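Local atomic coordinates of terminase large subunit (Bacillus phage spp1, PDB entry 2WBN), a protein that drives viral DNA into empty capsids as an ATP-powered motor and, through the nuclease domain described here, cuts the genome to start and end packaging. Residues Q53-G58 with D62-V67; F66-Y71 with E104-I109; D82-H87 with L91-D96; R116-L121 with N128-A133; P137-H142 with A194-F199. One frame throughout, in Å; residues are numbered along the deposited sequence.

How the contacts relate
All five contacts belong to the nuclease domain, an RNase H-like fold built on one mixed sheet. Contact 1 is the hairpin of strands 51-56 and 64-72 at its middle; contact 2, about 11 Å away between centres, shares Phe-66 and Val-67 with it and reaches strand 108-110. Contact 3 follows contact 1 along the chain and lies within the excursion that contact 2 spans, setting helix 91-100 on strand 77-86. Contact 4 packs helix 115-124 on edge strand 130-132, and contact 5 joins helices 140-148 and 190-198, its centre about 20 Å from that of contact 3. Contacts 1 and 5 meet where Tyr-197 hydrogen-bonds to metal-binding Asp-56, linking sheet and helix at the active site.

Contact 1: residues Q53-G58 with D62-V67; sequences QGLDFG and DPLAFV
Leu-55 and Leu-64 meet through their branches. Leu-64 CB lies 3.7 Å from Phe-57 O; CG approaches Asp-56 O and sits 3.7 Å from Leu-55 CD1; CD1 and CD2 then diverge around that same methyl. Leu-55 brings CD1 there with CG anti to the backbone N (chi1 175°), and the methyl also nears Phe-66 CB. This is the antiparallel beta hairpin at the centre of the RNase H-like sheet. Gly-54 with Val-67 and Asp-56 with Ala-65 are hydrogen-bonded pairs, while Leu-55 and Phe-66 form the non-hydrogen-bonded pair between them. The bond from Ala-65 N to Asp-56 O is 2.8 Å. Asp-56, a ligand of both catalytic manganese ions, receives Gly-58 N on OD1 (3.0 Å), closing an Asx turn. A water donates to Asp-56 OD1 and, at 2.8 Å, to Pro-63 O, joining the two segments beside the turn. The other carboxylate oxygen, OD2, is hydrogen-bonded to Tyr-197 of helix 190-198.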
# COMPACT_ATOMS: atom_id res chain seq x y z
N GLN A 53 4.09 -6.20 1.86
CA GLN A 53 2.66 -6.07 2.10
C GLN A 53 2.38 -5.05 3.19
O GLN A 53 3.11 -4.96 4.19
CB GLN A 53 2.03 -7.42 2.46
CG GLN A 53 2.26 -8.50 1.40
CD GLN A 53 1.61 -9.82 1.74
OE1 GLN A 53 1.88 -10.43 2.79
NE2 GLN A 53 0.77 -10.28 0.86
N GLY A 54 1.33 -4.26 2.96
CA GLY A 54 0.88 -3.24 3.91
C GLY A 54 -0.61 -3.30 4.17
O GLY A 54 -1.37 -3.84 3.36
N LEU A 55 -1.02 -2.77 5.31
CA LEU A 55 -2.43 -2.82 5.69
C LEU A 55 -2.78 -1.58 6.47
O LEU A 55 -2.13 -1.26 7.46
CB LEU A 55 -2.71 -4.07 6.53
CG LEU A 55 -4.12 -4.19 7.11
CD1 LEU A 55 -5.18 -4.23 6.03
CD2 LEU A 55 -4.21 -5.42 7.99
N ASP A 56 -3.80 -0.87 5.99
CA ASP A 56 -4.43 0.18 6.72
C ASP A 56 -5.82 -0.30 7.13
O ASP A 56 -6.54 -0.83 6.30
CB ASP A 56 -4.52 1.45 5.89
CG ASP A 56 -5.00 2.63 6.72
OD1 ASP A 56 -6.21 2.69 7.04
OD2 ASP A 56 -4.16 3.48 7.10
N PHE A 57 -6.19 -0.10 8.39
CA PHE A 57 -7.43 -0.67 8.93
C PHE A 57 -8.70 0.09 8.62
O PHE A 57 -9.81 -0.44 8.81
CB PHE A 57 -7.30 -0.86 10.44
CG PHE A 57 -6.37 -1.97 10.83
CD1 PHE A 57 -5.14 -1.70 11.38
CD2 PHE A 57 -6.72 -3.30 10.59
CE1 PHE A 57 -4.26 -2.73 11.72
CE2 PHE A 57 -5.85 -4.34 10.92
CZ PHE A 57 -4.62 -4.05 11.48
N GLY A 58 -8.58 1.32 8.14
CA GLY A 58 -9.76 2.14 7.94
C GLY A 58 -10.18 2.72 9.28
O GLY A 58 -9.76 2.26 10.33
N ASP A 62 -13.61 5.56 6.07
CA ASP A 62 -12.45 5.14 5.30
C ASP A 62 -12.29 3.63 5.30
O ASP A 62 -12.57 2.97 6.32
CB ASP A 62 -11.20 5.82 5.84
CG ASP A 62 -11.24 7.31 5.63
OD1 ASP A 62 -12.23 7.79 5.01
OD2 ASP A 62 -10.30 7.98 6.04
N PRO A 63 -11.91 3.06 4.13
CA PRO A 63 -11.85 1.61 4.01
C PRO A 63 -10.58 1.00 4.58
O PRO A 63 -9.52 1.63 4.59
CB PRO A 63 -11.87 1.38 2.50
CG PRO A 63 -11.15 2.58 1.95
CD PRO A 63 -11.48 3.73 2.90
N LEU A 64 -10.69 -0.26 4.95
CA LEU A 64 -9.51 -1.09 5.15
C LEU A 64 -8.88 -1.25 3.76
O LEU A 64 -9.59 -1.41 2.76
CB LEU A 64 -9.90 -2.44 5.75
CG LEU A 64 -8.81 -3.53 5.81
CD1 LEU A 64 -9.10 -4.42 7.04
CD2 LEU A 64 -8.77 -4.38 4.54
N ALA A 65 -7.56 -1.16 3.68
CA ALA A 65 -6.82 -1.34 2.42
C ALA A 65 -5.59 -2.21 2.65
O ALA A 65 -4.67 -1.83 3.40
CB ALA A 65 -6.43 0.01 1.85
N PHE A 66 -5.64 -3.41 2.08
CA PHE A 66 -4.51 -4.34 2.04
C PHE A 66 -3.82 -4.23 0.67
O PHE A 66 -4.49 -4.28 -0.36
CB PHE A 66 -4.99 -5.78 2.24
CG PHE A 66 -3.93 -6.81 1.99
CD1 PHE A 66 -2.98 -7.11 2.96
CD2 PHE A 66 -3.87 -7.48 0.78
CE1 PHE A 66 -2.00 -8.05 2.74
CE2 PHE A 66 -2.89 -8.43 0.54
CZ PHE A 66 -1.95 -8.71 1.51
N VAL A 67 -2.50 -4.10 0.67
CA VAL A 67 -1.73 -4.08 -0.60
C VAL A 67 -0.59 -5.09 -0.55
O VAL A 67 -0.00 -5.32 0.51
CB VAL A 67 -1.20 -2.65 -0.94
CG1 VAL A 67 -2.37 -1.65 -1.00
CG2 VAL A 67 -0.09 -2.18 0.07
O HOH W 1 -8.12 3.99 5.20

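Contact 2: residues F66-Y71 with E104-I109; sequences FVRWHY and ESARII
Phe-66 and Ile-108 make a small apolar contact between two strands of the same sheet that are not neighbours: strand 51-56 runs between 64-72 and 108-110, and these side chains meet past it. The two cross at about a right angle. Phe-66 CE1 is 3.8 Å from Ile-108 CD1, and Ile-108 CG1 lies in the plane of the ring, at its edge, 4.0 Å from the same CE1. Ile-108 has CG1 anti to its carbonyl carbon (chi1 -58°), which carries the ethyl branch to the phenyl rim. Phe-97 and Val-98 of helix 91-100 also touch the Phe-66 ring.

Further along, Arg-68 is extended from CG to NE, and its NH1 comes 4.1 Å from the Ala-106 CB methyl in the loop before strand 108-110. The polar link runs through a water, which accepts from NH1 at 3.0 Å and is placed in the guanidinium plane. The water is also hydrogen-bonded to Ser-105 OG at 3.1 Å, so that it bridges Arg-68 and Ser-105. Side-chain contact across an intervening strand, beneath a covering helix, fits the helix-covered central sheet of the RNase H-like nuclease fold.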
# COMPACT_ATOMS: atom_id res chain seq x y z
N PHE A 66 -5.64 -3.41 2.08
CA PHE A 66 -4.51 -4.34 2.04
C PHE A 66 -3.82 -4.23 0.67
O PHE A 66 -4.49 -4.28 -0.36
CB PHE A 66 -4.99 -5.78 2.24
CG PHE A 66 -3.93 -6.81 1.99
CD1 PHE A 66 -2.98 -7.11 2.96
CD2 PHE A 66 -3.87 -7.48 0.78
CE1 PHE A 66 -2.00 -8.05 2.74
CE2 PHE A 66 -2.89 -8.43 0.54
CZ PHE A 66 -1.95 -8.71 1.51
N VAL A 67 -2.50 -4.10 0.67
CA VAL A 67 -1.73 -4.08 -0.60
C VAL A 67 -0.59 -5.09 -0.55
O VAL A 67 -0.00 -5.32 0.51
CB VAL A 67 -1.20 -2.65 -0.94
CG1 VAL A 67 -2.37 -1.65 -1.00
CG2 VAL A 67 -0.09 -2.18 0.07
N ARG A 68 -0.31 -5.70 -1.71
CA ARG A 68 0.84 -6.58 -1.91
C ARG A 68 1.59 -6.12 -3.17
O ARG A 68 0.99 -5.99 -4.23
CB ARG A 68 0.37 -8.01 -2.07
CG ARG A 68 1.46 -9.05 -2.39
CD ARG A 68 0.80 -10.40 -2.73
NE ARG A 68 1.75 -11.48 -3.04
CZ ARG A 68 2.32 -12.31 -2.15
NH1 ARG A 68 2.08 -12.19 -0.85
NH2 ARG A 68 3.16 -13.26 -2.57
N TRP A 69 2.89 -5.87 -3.00
CA TRP A 69 3.78 -5.38 -4.05
C TRP A 69 5.03 -6.25 -4.17
O TRP A 69 5.41 -6.93 -3.21
CB TRP A 69 4.28 -4.00 -3.68
CG TRP A 69 3.29 -2.94 -3.58
CD1 TRP A 69 2.50 -2.63 -2.50
CD2 TRP A 69 3.01 -1.95 -4.57
NE1 TRP A 69 1.71 -1.54 -2.79
CE2 TRP A 69 2.02 -1.10 -4.05
CE3 TRP A 69 3.48 -1.73 -5.87
CZ2 TRP A 69 1.50 -0.04 -4.78
CZ3 TRP A 69 2.96 -0.67 -6.59
CH2 TRP A 69 1.99 0.16 -6.06
N HIS A 70 5.69 -6.17 -5.32
CA HIS A 70 7.03 -6.70 -5.50
C HIS A 70 8.00 -5.53 -5.67
O HIS A 70 7.69 -4.55 -6.36
CB HIS A 70 7.12 -7.59 -6.73
CG HIS A 70 8.54 -7.95 -7.10
ND1 HIS A 70 9.34 -8.75 -6.32
CD2 HIS A 70 9.30 -7.58 -8.16
CE1 HIS A 70 10.52 -8.87 -6.88
NE2 HIS A 70 10.52 -8.18 -8.01
N TYR A 71 9.19 -5.70 -5.10
CA TYR A 71 10.21 -4.66 -5.07
C TYR A 71 11.45 -5.09 -5.83
O TYR A 71 12.15 -6.00 -5.40
CB TYR A 71 10.57 -4.38 -3.62
CG TYR A 71 11.55 -3.25 -3.41
CD1 TYR A 71 11.62 -2.17 -4.29
CD2 TYR A 71 12.41 -3.26 -2.32
CE1 TYR A 71 12.50 -1.14 -4.07
CE2 TYR A 71 13.28 -2.23 -2.10
CZ TYR A 71 13.33 -1.17 -2.97
OH TYR A 71 14.22 -0.14 -2.76
N GLU A 104 -0.03 -15.47 3.44
CA GLU A 104 0.21 -15.51 4.89
C GLU A 104 1.70 -15.63 5.18
O GLU A 104 2.16 -15.31 6.28
CB GLU A 104 -0.50 -16.71 5.55
CG GLU A 104 -1.73 -17.25 4.82
CD GLU A 104 -1.81 -18.77 4.86
OE1 GLU A 104 -1.92 -19.41 3.78
OE2 GLU A 104 -1.75 -19.32 5.98
N SER A 105 2.45 -16.13 4.20
CA SER A 105 3.85 -16.44 4.38
C SER A 105 4.76 -15.23 4.20
O SER A 105 5.93 -15.28 4.53
CB SER A 105 4.27 -17.56 3.41
OG SER A 105 3.89 -17.23 2.09
N ALA A 106 4.22 -14.14 3.65
CA ALA A 106 4.95 -12.88 3.57
C ALA A 106 4.44 -11.95 4.66
O ALA A 106 3.25 -11.95 5.00
CB ALA A 106 4.80 -12.25 2.19
N ARG A 107 5.34 -11.15 5.20
CA ARG A 107 5.03 -10.24 6.29
C ARG A 107 4.05 -9.15 5.88
O ARG A 107 4.14 -8.63 4.78
CB ARG A 107 6.31 -9.58 6.77
CG ARG A 107 6.11 -8.66 7.94
CD ARG A 107 7.40 -8.40 8.64
NE ARG A 107 8.31 -7.63 7.82
CZ ARG A 107 9.56 -7.33 8.17
NH1 ARG A 107 10.05 -7.74 9.33
NH2 ARG A 107 10.33 -6.62 7.35
N ILE A 108 3.14 -8.79 6.80
CA ILE A 108 2.25 -7.64 6.63
C ILE A 108 2.61 -6.57 7.67
O ILE A 108 2.62 -6.85 8.89
CB ILE A 108 0.76 -8.03 6.77
CG1 ILE A 108 0.39 -9.11 5.74
CG2 ILE A 108 -0.17 -6.81 6.61
CD1 ILE A 108 -0.96 -9.78 5.99
N ILE A 109 2.96 -5.38 7.19
CA ILE A 109 3.19 -4.24 8.05
C ILE A 109 1.89 -3.47 8.11
O ILE A 109 1.35 -3.07 7.06
CB ILE A 109 4.37 -3.35 7.59
CG1 ILE A 109 5.67 -4.17 7.52
CG2 ILE A 109 4.59 -2.22 8.59
CD1 ILE A 109 6.94 -3.37 7.11
O HOH W 2 3.15 -14.75 0.36

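Contact 3: residues D82-H87 with L91-D96; sequences DELVDH and LKRTAD
Strand 82-86 and residues 91-96, the start of helix 91-100, run nearly antiparallel, at 168°, with their axes 10.3 Å apart at closest approach. Leu-84 and Asp-86, alternate residues of the strand, both point to the helix and meet Arg-93 there. The arginine is extended from CG to NE, with CG anti to its backbone N (chi1 178°), an extension that carries the guanidinium across to the strand. Leu-84 CD1 lies over one face of that group, offset toward the rim, 3.7 Å from NH2. Asp-86 instead comes to the edge: NH1 donates to OD2 at 2.9 Å in a salt bridge. The bond lies in the guanidinium plane, yet it reaches the oxygen from above the carboxylate, the two planes being 86° apart. This is a strand-loop-helix connection of the RNase H-like domain, in which the chain leaves strand 77-86 and doubles back as helix 91-100 against the sheet. The carboxylate is held at both oxygens, OD1 by Lys-88 N of the connecting loop and OD2 by Arg-93. A water accepts from Arg-93 NH1 at 3.0 Å and donates to Val-85 O, giving that nitrogen a second link to the strand. Deeper in, the other methyl of Leu-84, CD2, rests 4.0 Å from Thr-94 CA; the Thr-94 hydroxyl is occupied by Ser-90 O, one turn back in the chain.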
# COMPACT_ATOMS: atom_id res chain seq x y z
N ASP A 82 -1.49 -7.31 -5.81
CA ASP A 82 -2.85 -7.51 -5.39
C ASP A 82 -3.25 -6.48 -4.32
O ASP A 82 -2.42 -5.72 -3.83
CB ASP A 82 -3.01 -8.94 -4.88
CG ASP A 82 -4.39 -9.51 -5.11
OD1 ASP A 82 -5.32 -8.77 -5.49
OD2 ASP A 82 -4.56 -10.74 -4.91
N GLU A 83 -4.54 -6.45 -4.02
CA GLU A 83 -5.11 -5.52 -3.06
C GLU A 83 -6.45 -6.06 -2.54
O GLU A 83 -7.08 -6.91 -3.17
CB GLU A 83 -5.34 -4.15 -3.72
CG GLU A 83 -6.49 -4.17 -4.72
CD GLU A 83 -6.69 -2.90 -5.51
OE1 GLU A 83 -5.80 -2.02 -5.52
OE2 GLU A 83 -7.77 -2.77 -6.15
N LEU A 84 -6.87 -5.53 -1.39
CA LEU A 84 -8.23 -5.67 -0.92
C LEU A 84 -8.61 -4.34 -0.29
O LEU A 84 -7.96 -3.89 0.66
CB LEU A 84 -8.37 -6.80 0.11
CG LEU A 84 -9.77 -7.08 0.67
CD1 LEU A 84 -10.74 -7.66 -0.39
CD2 LEU A 84 -9.68 -8.02 1.88
N VAL A 85 -9.66 -3.73 -0.82
CA VAL A 85 -10.21 -2.49 -0.29
C VAL A 85 -11.66 -2.74 0.13
O VAL A 85 -12.49 -3.14 -0.69
CB VAL A 85 -10.11 -1.34 -1.31
CG1 VAL A 85 -10.68 -0.03 -0.73
CG2 VAL A 85 -8.63 -1.15 -1.76
N ASP A 86 -11.96 -2.50 1.40
CA ASP A 86 -13.26 -2.81 1.97
C ASP A 86 -13.70 -1.70 2.91
O ASP A 86 -13.07 -1.48 3.96
CB ASP A 86 -13.10 -4.12 2.73
CG ASP A 86 -14.39 -4.75 3.11
OD1 ASP A 86 -15.46 -4.15 2.87
OD2 ASP A 86 -14.32 -5.89 3.66
N HIS A 87 -14.79 -1.02 2.54
CA HIS A 87 -15.40 -0.00 3.37
C HIS A 87 -16.15 -0.58 4.56
O HIS A 87 -16.37 0.11 5.53
CB HIS A 87 -16.32 0.91 2.55
CG HIS A 87 -15.57 1.84 1.65
ND1 HIS A 87 -15.16 1.47 0.39
CD2 HIS A 87 -15.11 3.10 1.85
CE1 HIS A 87 -14.47 2.46 -0.15
NE2 HIS A 87 -14.43 3.46 0.71
N LEU A 91 -12.11 -7.98 9.77
CA LEU A 91 -10.85 -8.68 9.95
C LEU A 91 -10.99 -10.15 9.54
O LEU A 91 -10.06 -10.72 8.99
CB LEU A 91 -10.37 -8.54 11.40
CG LEU A 91 -10.10 -7.11 11.90
CD1 LEU A 91 -9.42 -7.13 13.28
CD2 LEU A 91 -9.23 -6.35 10.88
N LYS A 92 -12.14 -10.77 9.81
CA LYS A 92 -12.38 -12.14 9.34
C LYS A 92 -12.19 -12.24 7.81
O LYS A 92 -11.47 -13.10 7.32
CB LYS A 92 -13.77 -12.64 9.73
CG LYS A 92 -14.11 -14.04 9.18
CD LYS A 92 -15.18 -14.76 9.99
CE LYS A 92 -15.48 -16.17 9.46
NZ LYS A 92 -14.25 -17.04 9.34
N ARG A 93 -12.84 -11.32 7.09
CA ARG A 93 -12.78 -11.29 5.60
C ARG A 93 -11.37 -11.01 5.11
O ARG A 93 -10.94 -11.55 4.07
CB ARG A 93 -13.74 -10.24 5.02
CG ARG A 93 -13.68 -10.12 3.50
CD ARG A 93 -14.73 -9.19 2.86
NE ARG A 93 -14.63 -9.29 1.39
CZ ARG A 93 -14.42 -8.28 0.53
NH1 ARG A 93 -14.30 -7.02 0.94
NH2 ARG A 93 -14.33 -8.55 -0.78
N THR A 94 -10.64 -10.18 5.84
CA THR A 94 -9.28 -9.83 5.46
C THR A 94 -8.36 -11.04 5.61
O THR A 94 -7.61 -11.38 4.69
CB THR A 94 -8.80 -8.66 6.29
OG1 THR A 94 -9.73 -7.57 6.12
CG2 THR A 94 -7.43 -8.21 5.87
N ALA A 95 -8.43 -11.71 6.76
CA ALA A 95 -7.63 -12.91 7.00
C ALA A 95 -7.99 -14.02 6.00
O ALA A 95 -7.11 -14.65 5.44
CB ALA A 95 -7.79 -13.41 8.46
N ASP A 96 -9.28 -14.24 5.76
CA ASP A 96 -9.70 -15.23 4.76
C ASP A 96 -9.08 -14.96 3.38
O ASP A 96 -8.59 -15.89 2.72
CB ASP A 96 -11.23 -15.33 4.69
CG ASP A 96 -11.84 -15.96 5.94
OD1 ASP A 96 -11.07 -16.33 6.86
OD2 ASP A 96 -13.09 -16.08 6.03
O HOH W 3 -14.59 -4.70 -0.91

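Contact 4: residues R116-L121 with N128-A133; sequences RSIDAL and NRIEGA
Leu-121 CD1 and Ile-130 CD1 touch at 3.5 Å, the two side chains crossing at about a right angle. Ile-130 extends its longer branch toward the helix, CG1 lying anti to the backbone N (chi1 -177°), while its CG2 approaches the helix backbone at Ile-118 O, 4.0 Å away. The CG2 methyls of Ile-118 and Ile-130 are more distant, at 4.3 Å. Ile-118 uses its other branch on the strand: CD1 sits 3.6 Å from Gly-132 CA, against bare backbone.

The next shell is apolar too. Phe-57, from the loop after strand 51-56, touches both Ile-118 and Leu-121; Leu-55 reaches Leu-121 and Ile-130, and Leu-91 and Ala-95 of helix 91-100 also meet Leu-121. On the strand, backbone bonds from Glu-131 to Ile-108 and Ala-110 fix Ile-130 in the sheet. Together strand 108-110, helix 115-124 and strand 130-132 form a beta-alpha-beta unit, with segment 116-121 of the helix nearly antiparallel (167°) to strand 130-132. Since the contact consists of methyl groups against methyl groups and backbone, its attachment rests on shape and the exclusion of water, while the backbone of the strand bonds to strand 108-110.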
# COMPACT_ATOMS: atom_id res chain seq x y z
N ARG A 116 -5.04 -3.39 18.73
CA ARG A 116 -5.86 -4.57 19.06
C ARG A 116 -6.40 -5.25 17.79
O ARG A 116 -6.74 -6.43 17.82
CB ARG A 116 -7.00 -4.21 20.01
CG ARG A 116 -6.64 -3.34 21.23
CD ARG A 116 -5.43 -3.81 21.99
NE ARG A 116 -5.75 -4.65 23.13
CZ ARG A 116 -5.58 -5.96 23.21
NH1 ARG A 116 -5.09 -6.65 22.20
NH2 ARG A 116 -5.93 -6.60 24.32
N SER A 117 -6.49 -4.51 16.69
CA SER A 117 -6.84 -5.12 15.39
C SER A 117 -5.70 -6.00 14.92
O SER A 117 -5.92 -7.07 14.38
CB SER A 117 -7.15 -4.08 14.33
OG SER A 117 -8.31 -3.35 14.70
N ILE A 118 -4.48 -5.53 15.13
CA ILE A 118 -3.28 -6.34 14.89
C ILE A 118 -3.28 -7.61 15.75
O ILE A 118 -3.09 -8.71 15.23
CB ILE A 118 -2.01 -5.51 15.12
CG1 ILE A 118 -1.90 -4.43 14.03
CG2 ILE A 118 -0.77 -6.40 15.10
CD1 ILE A 118 -0.76 -3.49 14.24
N ASP A 119 -3.52 -7.45 17.05
CA ASP A 119 -3.61 -8.59 17.98
C ASP A 119 -4.69 -9.57 17.48
O ASP A 119 -4.45 -10.76 17.40
CB ASP A 119 -4.01 -8.11 19.38
CG ASP A 119 -2.88 -7.36 20.12
OD1 ASP A 119 -1.69 -7.47 19.77
OD2 ASP A 119 -3.20 -6.66 21.10
N ALA A 120 -5.86 -9.04 17.15
CA ALA A 120 -6.98 -9.84 16.63
C ALA A 120 -6.60 -10.70 15.42
O ALA A 120 -6.87 -11.90 15.39
CB ALA A 120 -8.16 -8.94 16.26
N LEU A 121 -5.97 -10.08 14.42
CA LEU A 121 -5.56 -10.83 13.22
C LEU A 121 -4.56 -11.94 13.56
O LEU A 121 -4.61 -13.01 12.95
CB LEU A 121 -4.97 -9.90 12.15
CG LEU A 121 -5.97 -9.12 11.29
CD1 LEU A 121 -5.21 -8.11 10.44
CD2 LEU A 121 -6.82 -10.03 10.39
N ASN A 128 0.01 -14.74 11.42
CA ASN A 128 1.13 -14.67 12.35
C ASN A 128 2.16 -13.61 11.99
O ASN A 128 2.71 -12.96 12.88
CB ASN A 128 1.83 -16.03 12.42
CG ASN A 128 0.93 -17.11 12.97
OD1 ASN A 128 0.19 -16.90 13.94
ND2 ASN A 128 0.99 -18.30 12.36
N ARG A 129 2.41 -13.44 10.69
CA ARG A 129 3.43 -12.51 10.22
C ARG A 129 2.86 -11.12 10.01
O ARG A 129 3.09 -10.48 9.00
CB ARG A 129 4.07 -13.05 8.93
CG ARG A 129 4.77 -14.39 9.15
CD ARG A 129 5.42 -14.97 7.92
NE ARG A 129 5.81 -16.36 8.17
CZ ARG A 129 6.63 -17.08 7.41
NH1 ARG A 129 7.19 -16.56 6.32
NH2 ARG A 129 6.90 -18.34 7.74
N ILE A 130 2.06 -10.66 10.95
CA ILE A 130 1.61 -9.28 10.92
C ILE A 130 2.37 -8.56 12.01
O ILE A 130 2.55 -9.10 13.12
CB ILE A 130 0.09 -9.15 11.08
CG1 ILE A 130 -0.34 -7.68 10.96
CG2 ILE A 130 -0.40 -9.75 12.41
CD1 ILE A 130 -1.75 -7.51 10.50
N GLU A 131 2.89 -7.38 11.70
CA GLU A 131 3.43 -6.52 12.74
C GLU A 131 3.07 -5.05 12.52
O GLU A 131 2.81 -4.63 11.39
CB GLU A 131 4.95 -6.70 12.91
CG GLU A 131 5.82 -6.07 11.84
CD GLU A 131 7.29 -6.42 12.05
OE1 GLU A 131 7.71 -7.51 11.61
OE2 GLU A 131 8.03 -5.60 12.65
N GLY A 132 3.03 -4.30 13.61
CA GLY A 132 2.75 -2.89 13.56
C GLY A 132 3.84 -2.14 12.82
O GLY A 132 5.02 -2.48 12.94
N ALA A 133 3.44 -1.15 12.02
CA ALA A 133 4.38 -0.22 11.43
C ALA A 133 5.17 0.44 12.56
O ALA A 133 4.58 0.96 13.49
CB ALA A 133 3.66 0.84 10.61

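Contact 5: residues P137-H142 with A194-F199; sequences PDSVEH and ATRYAF
The guanidinium of Arg-196 has Val-140 CG2 over one face, 3.5 Å above the plane and offset toward the rim, and a water in plane at its edge. The methyl is 3.7 Å from NH2 and nearly as close to CZ and NH1, so it rests on the CZ end of the group. Arg-196 CD lies 3.6 Å from Val-140 O, and beyond it the bend at chi3 (-65°) turns NE and the guanidinium alongside Val-140, at the start of helix 140-148.

At the edge, NH1 donates to the water at 2.7 Å, and the water in turn donates to Ser-139 OG at 2.8 Å. The serine hydroxyl is also hydrogen-bonded to Gly-136 O, and this ties the water bridge to the loop ahead of the helix. Arg-196 NH2 forms a salt bridge with Asp-193, one turn earlier in helix 190-198 and a ligand of the second catalytic manganese ion. With a methyl on its face, a water at one nitrogen and a carboxylate at another, the arginine is well restrained, which is consistent with a second-shell residue that holds the Asp-193 carboxylate in place.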
# COMPACT_ATOMS: atom_id res chain seq x y z
N PRO A 137 3.58 9.00 12.96
CA PRO A 137 2.85 9.95 12.12
C PRO A 137 3.75 10.97 11.41
O PRO A 137 3.40 11.44 10.32
CB PRO A 137 1.89 10.64 13.11
CG PRO A 137 1.87 9.74 14.33
CD PRO A 137 3.22 9.13 14.38
N ASP A 138 4.90 11.30 12.00
CA ASP A 138 5.86 12.22 11.37
C ASP A 138 6.67 11.64 10.20
O ASP A 138 7.50 12.34 9.62
CB ASP A 138 6.81 12.78 12.44
CG ASP A 138 6.08 13.65 13.43
OD1 ASP A 138 5.07 14.25 13.02
OD2 ASP A 138 6.51 13.73 14.62
N SER A 139 6.44 10.39 9.84
CA SER A 139 7.13 9.76 8.69
C SER A 139 6.36 9.87 7.38
O SER A 139 6.86 9.42 6.35
CB SER A 139 7.36 8.28 8.97
OG SER A 139 6.13 7.57 9.02
N VAL A 140 5.16 10.43 7.41
CA VAL A 140 4.27 10.40 6.25
C VAL A 140 4.90 11.05 5.01
O VAL A 140 5.00 10.42 3.95
CB VAL A 140 2.88 11.03 6.53
CG1 VAL A 140 2.10 11.21 5.22
CG2 VAL A 140 2.10 10.16 7.51
N GLU A 141 5.30 12.31 5.15
CA GLU A 141 5.82 13.06 4.00
C GLU A 141 7.06 12.38 3.41
O GLU A 141 7.13 12.19 2.20
CB GLU A 141 6.09 14.52 4.40
CG GLU A 141 6.87 15.34 3.37
CD GLU A 141 7.04 16.79 3.78
OE1 GLU A 141 6.40 17.20 4.77
OE2 GLU A 141 7.82 17.52 3.10
N HIS A 142 8.00 11.98 4.28
CA HIS A 142 9.19 11.19 3.92
C HIS A 142 8.81 9.97 3.09
O HIS A 142 9.40 9.72 2.04
CB HIS A 142 9.93 10.70 5.18
CG HIS A 142 11.25 10.03 4.92
ND1 HIS A 142 12.45 10.56 5.34
CD2 HIS A 142 11.55 8.87 4.29
CE1 HIS A 142 13.44 9.76 4.97
NE2 HIS A 142 12.92 8.73 4.33
N ALA A 194 -1.26 2.38 2.84
CA ALA A 194 -0.89 0.96 3.00
C ALA A 194 0.44 0.64 2.35
O ALA A 194 1.23 -0.14 2.89
CB ALA A 194 -1.98 0.05 2.47
N THR A 195 0.67 1.21 1.16
CA THR A 195 1.95 1.08 0.47
C THR A 195 3.13 1.69 1.25
O THR A 195 4.16 1.05 1.38
CB THR A 195 1.86 1.71 -0.93
OG1 THR A 195 0.80 1.05 -1.63
CG2 THR A 195 3.18 1.54 -1.70
N ARG A 196 2.99 2.90 1.76
CA ARG A 196 4.00 3.44 2.69
C ARG A 196 4.39 2.48 3.81
O ARG A 196 5.59 2.27 4.05
CB ARG A 196 3.52 4.71 3.35
CG ARG A 196 3.81 5.98 2.63
CD ARG A 196 3.80 7.08 3.69
NE ARG A 196 2.45 7.20 4.24
CZ ARG A 196 2.09 6.96 5.50
NH1 ARG A 196 2.97 6.58 6.43
NH2 ARG A 196 0.82 7.11 5.83
N TYR A 197 3.40 1.94 4.52
CA TYR A 197 3.69 0.99 5.60
C TYR A 197 4.48 -0.18 5.04
O TYR A 197 5.48 -0.57 5.61
CB TYR A 197 2.44 0.42 6.28
CG TYR A 197 1.38 1.42 6.66
CD1 TYR A 197 1.70 2.70 7.09
CD2 TYR A 197 0.03 1.05 6.62
CE1 TYR A 197 0.71 3.60 7.45
CE2 TYR A 197 -0.96 1.93 6.95
CZ TYR A 197 -0.62 3.20 7.38
OH TYR A 197 -1.62 4.06 7.72
N ALA A 198 4.03 -0.73 3.90
CA ALA A 198 4.65 -1.92 3.33
C ALA A 198 6.14 -1.74 3.06
O ALA A 198 6.91 -2.69 3.20
CB ALA A 198 3.92 -2.33 2.04
N PHE A 199 6.52 -0.53 2.65
CA PHE A 199 7.91 -0.19 2.32
C PHE A 199 8.68 0.60 3.37
O PHE A 199 9.78 1.09 3.09
CB PHE A 199 7.94 0.59 1.01
CG PHE A 199 7.69 -0.27 -0.17
CD1 PHE A 199 6.41 -0.42 -0.68
CD2 PHE A 199 8.73 -0.98 -0.74
CE1 PHE A 199 6.18 -1.25 -1.78
CE2 PHE A 199 8.50 -1.80 -1.84
CZ PHE A 199 7.23 -1.94 -2.34
O HOH W 4 5.49 5.69 6.99